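Local coordinates for protein single domain haemoglobin (Campylobacter jejuni, PDB 2WY4) that binds heme b and probably oxygen, and may act as a nitric oxide dioxygenase, at residues A[14-19]-A[59-64]; A[92-97]-A[128-133]. All blocks are in the same frame, centred on the assembly; numbering follows the deposited sequence.

Contact 1: A[14-19]-A[59-64]; sequences PILQKN and AILMAA
Lys18 NZ donates to Asn19 OD1 at 2.8 Å, in the plane of the amide carbonyl, on the outer side of helix 4-34, while Leu16 and Gln17 of the same helix meet Ile60 and Leu61. This is the packing of the A and E helices of the globin fold: 14-19 and 59-64 run nearly antiparallel at 167°, their axes 9.9 Å apart, and the contact between them is apolar. Leu16 and Leu61 carry most of it, their side chains sliding past each other in opposite directions. Methyl CD2 of Leu61 lies against CB of Leu16 at 3.5 Å and also reaches the backbone next door, 3.9 Å from Gln17 N. The Gln17 chain, extended beyond CG, crosses Leu61 at about a right angle and lays its aliphatic part along the exposed margin, with CG near the same methyl. Deeper in, Leu16 stretches to Ile60 and meets it crosswise. Trp119 of helix 113-139 touches both Leu16 and Ile60, closing the inner side of the seam, and Val13 packs on Leu61. One residue before Ile60, Ala59 already touches the heme, so this helix has one flank on 14-19 and another on the cofactor. With Ile60 CG1 beside the backbone N (chi1 -64°), the branch methyl CG2 is the one presented to Leu16, 4.0 Å from its CD1.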
loop_
_atom_site.group_PDB
_atom_site.type_symbol
_atom_site.label_atom_id
_atom_site.label_comp_id
_atom_site.label_asym_id
_atom_site.label_seq_id
_atom_site.Cartn_x
_atom_site.Cartn_y
_atom_site.Cartn_z
ATOM N N PRO A 14 13.700 3.560 -5.897
ATOM C CA PRO A 14 13.808 4.179 -7.221
ATOM C C PRO A 14 12.826 3.650 -8.249
ATOM O O PRO A 14 12.349 4.389 -9.120
ATOM C CB PRO A 14 15.249 3.851 -7.653
ATOM C CG PRO A 14 15.943 3.384 -6.472
ATOM C CD PRO A 14 14.979 3.013 -5.452
ATOM N N ILE A 15 12.523 2.360 -8.165
ATOM C CA ILE A 15 11.597 1.760 -9.100
ATOM C C ILE A 15 10.228 2.374 -8.926
ATOM O O ILE A 15 9.519 2.663 -9.885
ATOM C CB ILE A 15 11.537 0.220 -8.867
ATOM C CG1 ILE A 15 12.911 -0.400 -9.154
ATOM C CG2 ILE A 15 10.429 -0.412 -9.697
ATOM C CD1 ILE A 15 12.972 -1.933 -8.869
ATOM N N LEU A 16 9.863 2.582 -7.674
ATOM C CA LEU A 16 8.602 3.193 -7.342
ATOM C C LEU A 16 8.612 4.698 -7.637
ATOM O O LEU A 16 7.576 5.264 -7.978
ATOM C CB LEU A 16 8.271 2.968 -5.869
ATOM C CG LEU A 16 8.027 1.556 -5.350
ATOM C CD1 LEU A 16 8.178 1.469 -3.838
ATOM C CD2 LEU A 16 6.649 1.180 -5.722
ATOM N N GLN A 17 9.762 5.341 -7.475
ATOM C CA GLN A 17 9.862 6.762 -7.841
ATOM C C GLN A 17 9.579 6.920 -9.334
ATOM O O GLN A 17 8.957 7.904 -9.742
ATOM C CB GLN A 17 11.265 7.324 -7.536
ATOM C CG GLN A 17 11.530 7.593 -6.093
ATOM C CD GLN A 17 12.948 8.036 -5.833
ATOM O OE1 GLN A 17 13.861 7.243 -5.889
ATOM N NE2 GLN A 17 13.124 9.333 -5.597
ATOM N N LYS A 18 10.030 5.963 -10.141
ATOM C CA LYS A 18 9.936 6.081 -11.576
ATOM C C LYS A 18 8.630 5.583 -12.140
ATOM O O LYS A 18 8.096 6.158 -13.082
ATOM C CB LYS A 18 11.066 5.319 -12.237
ATOM C CG LYS A 18 11.214 5.605 -13.713
ATOM C CD LYS A 18 12.575 5.132 -14.242
ATOM C CE LYS A 18 12.614 3.632 -14.440
ATOM N NZ LYS A 18 11.702 3.177 -15.548
ATOM N N ASN A 19 8.089 4.505 -11.584
ATOM C CA ASN A 19 6.880 3.933 -12.157
ATOM C C ASN A 19 5.852 3.545 -11.115
ATOM O O ASN A 19 4.998 2.704 -11.360
ATOM C CB ASN A 19 7.217 2.734 -13.050
ATOM C CG ASN A 19 8.020 3.107 -14.271
ATOM O OD1 ASN A 19 9.259 3.041 -14.245
ATOM N ND2 ASN A 19 7.325 3.505 -15.353
ATOM N N ALA A 59 2.640 6.777 -0.601
ATOM C CA ALA A 59 2.566 6.122 0.701
ATOM C C ALA A 59 3.410 4.837 0.734
ATOM O O ALA A 59 3.986 4.517 1.788
ATOM C CB ALA A 59 1.152 5.801 1.012
ATOM N N ILE A 60 3.416 4.079 -0.373
ATOM C CA ILE A 60 4.253 2.895 -0.433
ATOM C C ILE A 60 5.711 3.320 -0.360
ATOM O O ILE A 60 6.500 2.696 0.329
ATOM C CB ILE A 60 3.907 2.029 -1.680
ATOM C CG1 ILE A 60 2.476 1.509 -1.563
ATOM C CG2 ILE A 60 4.867 0.842 -1.771
ATOM C CD1 ILE A 60 1.928 0.873 -2.806
ATOM N N LEU A 61 6.077 4.368 -1.099
ATOM C CA LEU A 61 7.440 4.890 -1.008
ATOM C C LEU A 61 7.785 5.266 0.420
ATOM O O LEU A 61 8.898 5.031 0.882
ATOM C CB LEU A 61 7.581 6.127 -1.873
ATOM C CG LEU A 61 7.804 5.841 -3.353
ATOM C CD1 LEU A 61 7.483 7.053 -4.178
ATOM C CD2 LEU A 61 9.257 5.457 -3.575
ATOM N N MET A 62 6.856 5.936 1.092
ATOM C CA MET A 62 7.077 6.349 2.464
ATOM C C MET A 62 7.368 5.141 3.342
ATOM O O MET A 62 8.220 5.196 4.215
ATOM C CB MET A 62 5.853 7.101 3.000
ATOM C CG MET A 62 6.048 7.789 4.302
ATOM S SD MET A 62 7.275 9.159 4.096
ATOM C CE MET A 62 6.837 10.092 5.558
ATOM N N ALA A 63 6.631 4.056 3.118
ATOM C CA ALA A 63 6.828 2.858 3.931
ATOM C C ALA A 63 8.173 2.191 3.585
ATOM O O ALA A 63 8.917 1.762 4.462
ATOM C CB ALA A 63 5.672 1.891 3.704
ATOM N N ALA A 64 8.472 2.085 2.302
ATOM C CA ALA A 64 9.734 1.457 1.893
ATOM C C ALA A 64 10.933 2.226 2.455
ATOM O O ALA A 64 11.890 1.641 2.936
ATOM C CB ALA A 64 9.803 1.355 0.365
#

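Contact 2: A[92-97]-A[128-133]; sequences EHYPIV and KFYIDI. With HEM (protoporphyrin IX containing Fe), chain B.
An aromatic-aliphatic contact on the heme's proximal side joins the start of the globin G helix, 94-109, to the H helix, 113-139. Tyr94 carries it, its ring held between Ile131 and a heme methyl. Over one face lies Ile131, whose CG1 makes a CH-pi contact 3.8 Å from the centroid of the Tyr94 ring and 23° off its normal, displaced toward the rim. Heme methyl CMC sits over the centre of the opposite face, 3.6 Å above the plane of the Tyr94 ring, and the vinyl carbon CBB lies in plane at its edge. Having both faces filled leaves the ring little room to turn. The torsion of Tyr94 (chi1 -76°) keeps CG beside the backbone N and sends the ring across to 128-133, where the hydroxyl passes Tyr130, with OH 3.4 Å from Tyr130 CB. That hydroxyl is hydrogen-bonded to Glu134 one turn further along the H helix, and the Tyr94 side chain also touches His84, the axial iron ligand; tyrosine and glutamate beside the proximal histidine recall the arrangement of flavohaemoglobins. Val97 and His93 extend the same heme wall, with Val97 CG2 3.4 Å from CMC and His93 CB 3.6 Å from the vinyl carbon CAC. Tyr130 turns away from Tyr94 to the heme: vinyl CBB lies over one face of its ring, and its OH reaches methyl CMB at 3.4 Å.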
loop_
_atom_site.group_PDB
_atom_site.type_symbol
_atom_site.label_atom_id
_atom_site.label_comp_id
_atom_site.label_asym_id
_atom_site.label_seq_id
_atom_site.Cartn_x
_atom_site.Cartn_y
_atom_site.Cartn_z
ATOM N N GLU A 92 -9.910 -6.439 8.149
ATOM C CA GLU A 92 -10.099 -7.502 7.188
ATOM C C GLU A 92 -9.964 -7.086 5.731
ATOM O O GLU A 92 -9.968 -7.927 4.851
ATOM C CB GLU A 92 -11.473 -8.163 7.403
ATOM C CG GLU A 92 -11.608 -8.902 8.709
ATOM C CD GLU A 92 -11.630 -8.023 9.936
ATOM O OE1 GLU A 92 -12.227 -6.926 9.882
ATOM O OE2 GLU A 92 -11.071 -8.449 10.996
ATOM N N HIS A 93 -9.879 -5.776 5.457
ATOM C CA HIS A 93 -9.649 -5.347 4.063
ATOM C C HIS A 93 -8.172 -5.400 3.732
ATOM O O HIS A 93 -7.827 -5.488 2.595
ATOM C CB HIS A 93 -10.089 -3.911 3.828
ATOM C CG HIS A 93 -11.571 -3.705 3.776
ATOM N ND1 HIS A 93 -12.230 -2.901 4.677
ATOM C CD2 HIS A 93 -12.507 -4.157 2.910
ATOM C CE1 HIS A 93 -13.520 -2.891 4.377
ATOM N NE2 HIS A 93 -13.708 -3.623 3.291
ATOM N N TYR A 94 -7.308 -5.349 4.734
ATOM C CA TYR A 94 -5.877 -5.315 4.471
ATOM C C TYR A 94 -5.353 -6.549 3.709
ATOM O O TYR A 94 -4.494 -6.375 2.835
ATOM C CB TYR A 94 -5.039 -4.958 5.722
ATOM C CG TYR A 94 -5.085 -3.495 6.051
ATOM C CD1 TYR A 94 -6.143 -2.963 6.758
ATOM C CD2 TYR A 94 -4.094 -2.631 5.603
ATOM C CE1 TYR A 94 -6.223 -1.623 7.011
ATOM C CE2 TYR A 94 -4.169 -1.290 5.854
ATOM C CZ TYR A 94 -5.222 -0.793 6.564
ATOM O OH TYR A 94 -5.281 0.557 6.837
ATOM N N PRO A 95 -5.808 -7.790 4.003
ATOM C CA PRO A 95 -5.381 -8.914 3.169
ATOM C C PRO A 95 -5.825 -8.798 1.676
ATOM O O PRO A 95 -5.188 -9.382 0.774
ATOM C CB PRO A 95 -6.031 -10.123 3.862
ATOM C CG PRO A 95 -6.238 -9.697 5.242
ATOM C CD PRO A 95 -6.625 -8.254 5.137
ATOM N N ILE A 96 -6.922 -8.092 1.413
ATOM C CA ILE A 96 -7.365 -7.879 0.042
ATOM C C ILE A 96 -6.367 -6.982 -0.667
ATOM O O ILE A 96 -5.897 -7.258 -1.753
ATOM C CB ILE A 96 -8.778 -7.261 0.019
ATOM C CG1 ILE A 96 -9.789 -8.281 0.536
ATOM C CG2 ILE A 96 -9.124 -6.837 -1.355
ATOM C CD1 ILE A 96 -11.189 -7.704 0.746
ATOM N N VAL A 97 -6.061 -5.856 -0.038
ATOM C CA VAL A 97 -5.065 -4.941 -0.578
ATOM C C VAL A 97 -3.728 -5.639 -0.789
ATOM O O VAL A 97 -3.080 -5.454 -1.817
ATOM C CB VAL A 97 -4.951 -3.645 0.299
ATOM C CG1 VAL A 97 -3.692 -2.866 -0.020
ATOM C CG2 VAL A 97 -6.200 -2.802 0.091
ATOM N N LYS A 128 0.187 -3.963 9.396
ATOM C CA LYS A 128 0.013 -3.996 10.833
ATOM C C LYS A 128 0.129 -2.598 11.436
ATOM O O LYS A 128 -0.614 -2.240 12.344
ATOM C CB LYS A 128 1.042 -4.933 11.469
ATOM C CG LYS A 128 1.043 -4.872 12.994
ATOM C CD LYS A 128 2.044 -5.870 13.557
ATOM C CE LYS A 128 1.778 -6.202 15.009
ATOM N NZ LYS A 128 1.604 -5.023 15.852
ATOM N N PHE A 129 1.092 -1.815 10.948
ATOM C CA PHE A 129 1.253 -0.446 11.437
ATOM C C PHE A 129 -0.005 0.403 11.208
ATOM O O PHE A 129 -0.449 1.115 12.128
ATOM C CB PHE A 129 2.470 0.183 10.767
ATOM C CG PHE A 129 2.928 1.464 11.393
ATOM C CD1 PHE A 129 3.565 1.479 12.604
ATOM C CD2 PHE A 129 2.697 2.665 10.753
ATOM C CE1 PHE A 129 4.003 2.660 13.167
ATOM C CE2 PHE A 129 3.095 3.864 11.324
ATOM C CZ PHE A 129 3.741 3.861 12.527
ATOM N N TYR A 130 -0.586 0.320 10.015
ATOM C CA TYR A 130 -1.818 1.048 9.720
ATOM C C TYR A 130 -2.988 0.517 10.553
ATOM O O TYR A 130 -3.737 1.288 11.185
ATOM C CB TYR A 130 -2.189 0.921 8.247
ATOM C CG TYR A 130 -1.531 1.913 7.314
ATOM C CD1 TYR A 130 -0.205 1.798 6.984
ATOM C CD2 TYR A 130 -2.269 2.962 6.756
ATOM C CE1 TYR A 130 0.399 2.689 6.129
ATOM C CE2 TYR A 130 -1.669 3.863 5.924
ATOM C CZ TYR A 130 -0.343 3.746 5.599
ATOM O OH TYR A 130 0.195 4.702 4.767
ATOM N N ILE A 131 -3.136 -0.811 10.585
ATOM C CA ILE A 131 -4.233 -1.442 11.332
ATOM C C ILE A 131 -4.237 -1.019 12.794
ATOM O O ILE A 131 -5.291 -0.707 13.360
ATOM C CB ILE A 131 -4.129 -2.985 11.230
ATOM C CG1 ILE A 131 -4.484 -3.469 9.814
ATOM C CG2 ILE A 131 -5.069 -3.675 12.218
ATOM C CD1 ILE A 131 -4.032 -4.909 9.517
ATOM N N ASP A 132 -3.065 -1.020 13.409
ATOM C CA ASP A 132 -2.992 -0.716 14.845
ATOM C C ASP A 132 -3.381 0.723 15.148
ATOM O O ASP A 132 -4.075 1.007 16.142
ATOM C CB ASP A 132 -1.608 -1.025 15.440
ATOM C CG ASP A 132 -1.304 -2.536 15.532
ATOM O OD1 ASP A 132 -2.217 -3.381 15.355
ATOM O OD2 ASP A 132 -0.152 -2.962 15.732
ATOM N N ILE A 133 -2.959 1.648 14.294
ATOM C CA ILE A 133 -3.317 3.052 14.465
ATOM C C ILE A 133 -4.830 3.243 14.258
ATOM O O ILE A 133 -5.495 3.937 15.044
ATOM C CB ILE A 133 -2.489 3.952 13.491
ATOM C CG1 ILE A 133 -1.067 4.098 14.013
ATOM C CG2 ILE A 133 -3.099 5.324 13.288
ATOM C CD1 ILE A 133 -0.118 4.795 13.097
HETATM C CHA HEM B . -7.028 6.484 0.747
HETATM C CHB HEM B . -2.728 4.487 1.559
HETATM C CHC HEM B . -4.905 0.318 2.609
HETATM C CHD HEM B . -9.149 2.171 1.154
HETATM C C1A HEM B . -5.707 6.344 0.950
HETATM C C2A HEM B . -4.705 7.359 0.830
HETATM C C3A HEM B . -3.491 6.816 1.037
HETATM C C4A HEM B . -3.729 5.408 1.290
HETATM C CMA HEM B . -2.140 7.547 1.026
HETATM C CAA HEM B . -5.005 8.848 0.523
HETATM C CBA HEM B . -5.816 9.502 1.645
HETATM C CGA HEM B . -5.063 10.239 2.704
HETATM O O1A HEM B . -3.860 10.555 2.510
HETATM O O2A HEM B . -5.719 10.573 3.754
HETATM C C1B HEM B . -2.947 3.174 1.882
HETATM C C2B HEM B . -1.939 2.239 2.232
HETATM C C3B HEM B . -2.547 1.078 2.530
HETATM C C4B HEM B . -3.948 1.255 2.374
HETATM C CMB HEM B . -0.442 2.512 2.181
HETATM C CAB HEM B . -1.940 -0.276 2.922
HETATM C CBB HEM B . -0.958 -0.374 3.799
HETATM C C1C HEM B . -6.254 0.436 2.369
HETATM C C2C HEM B . -7.283 -0.522 2.573
HETATM C C3C HEM B . -8.414 0.004 2.150
HETATM C C4C HEM B . -8.164 1.320 1.620
HETATM C CMC HEM B . -7.078 -1.889 3.245
HETATM C CAC HEM B . -9.775 -0.672 2.181
HETATM C CBC HEM B . -10.431 -0.867 1.030
HETATM C C1D HEM B . -8.933 3.515 0.925
HETATM C C2D HEM B . -9.959 4.382 0.488
HETATM C C3D HEM B . -9.349 5.732 0.357
HETATM C C4D HEM B . -7.992 5.540 0.747
HETATM C CMD HEM B . -11.402 4.008 0.229
HETATM C CAD HEM B . -9.995 7.025 -0.111
HETATM C CBD HEM B . -9.523 7.310 -1.533
HETATM C CGD HEM B . -10.312 8.372 -2.239
HETATM O O1D HEM B . -10.666 8.137 -3.400
HETATM O O2D HEM B . -10.538 9.443 -1.615
HETATM N NA HEM B . -5.098 5.138 1.226
HETATM N NB HEM B . -4.169 2.560 1.990
HETATM N NC HEM B . -6.817 1.561 1.785
HETATM N ND HEM B . -7.756 4.214 1.064
HETATM FE FE HEM B . -5.961 3.381 1.530
#

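How the contacts relate
Both contacts are buried helix pairings of one globin fold, on opposite sides of the chain's centre, with their own centres 19 Å apart. No helix is shared: contact 1 pairs 4-34 with 51-65, contact 2 pairs 94-109 with 113-139. Contact 1 is mainly aliphatic, without a hydrogen bond between its segments, and shades into a solvent-exposed margin; its contacting side chains do not pack on the heme, although Ala59 of the same segment does. Contact 2 instead sets Tyr94 between an isoleucine and heme substituents, with Tyr130 also on the heme; the Tyr94 hydroxyl bonds Glu134 and its side chain touches His84. The two contacts meet where Ala59 CB packs 4.0 Å from Tyr130 OH.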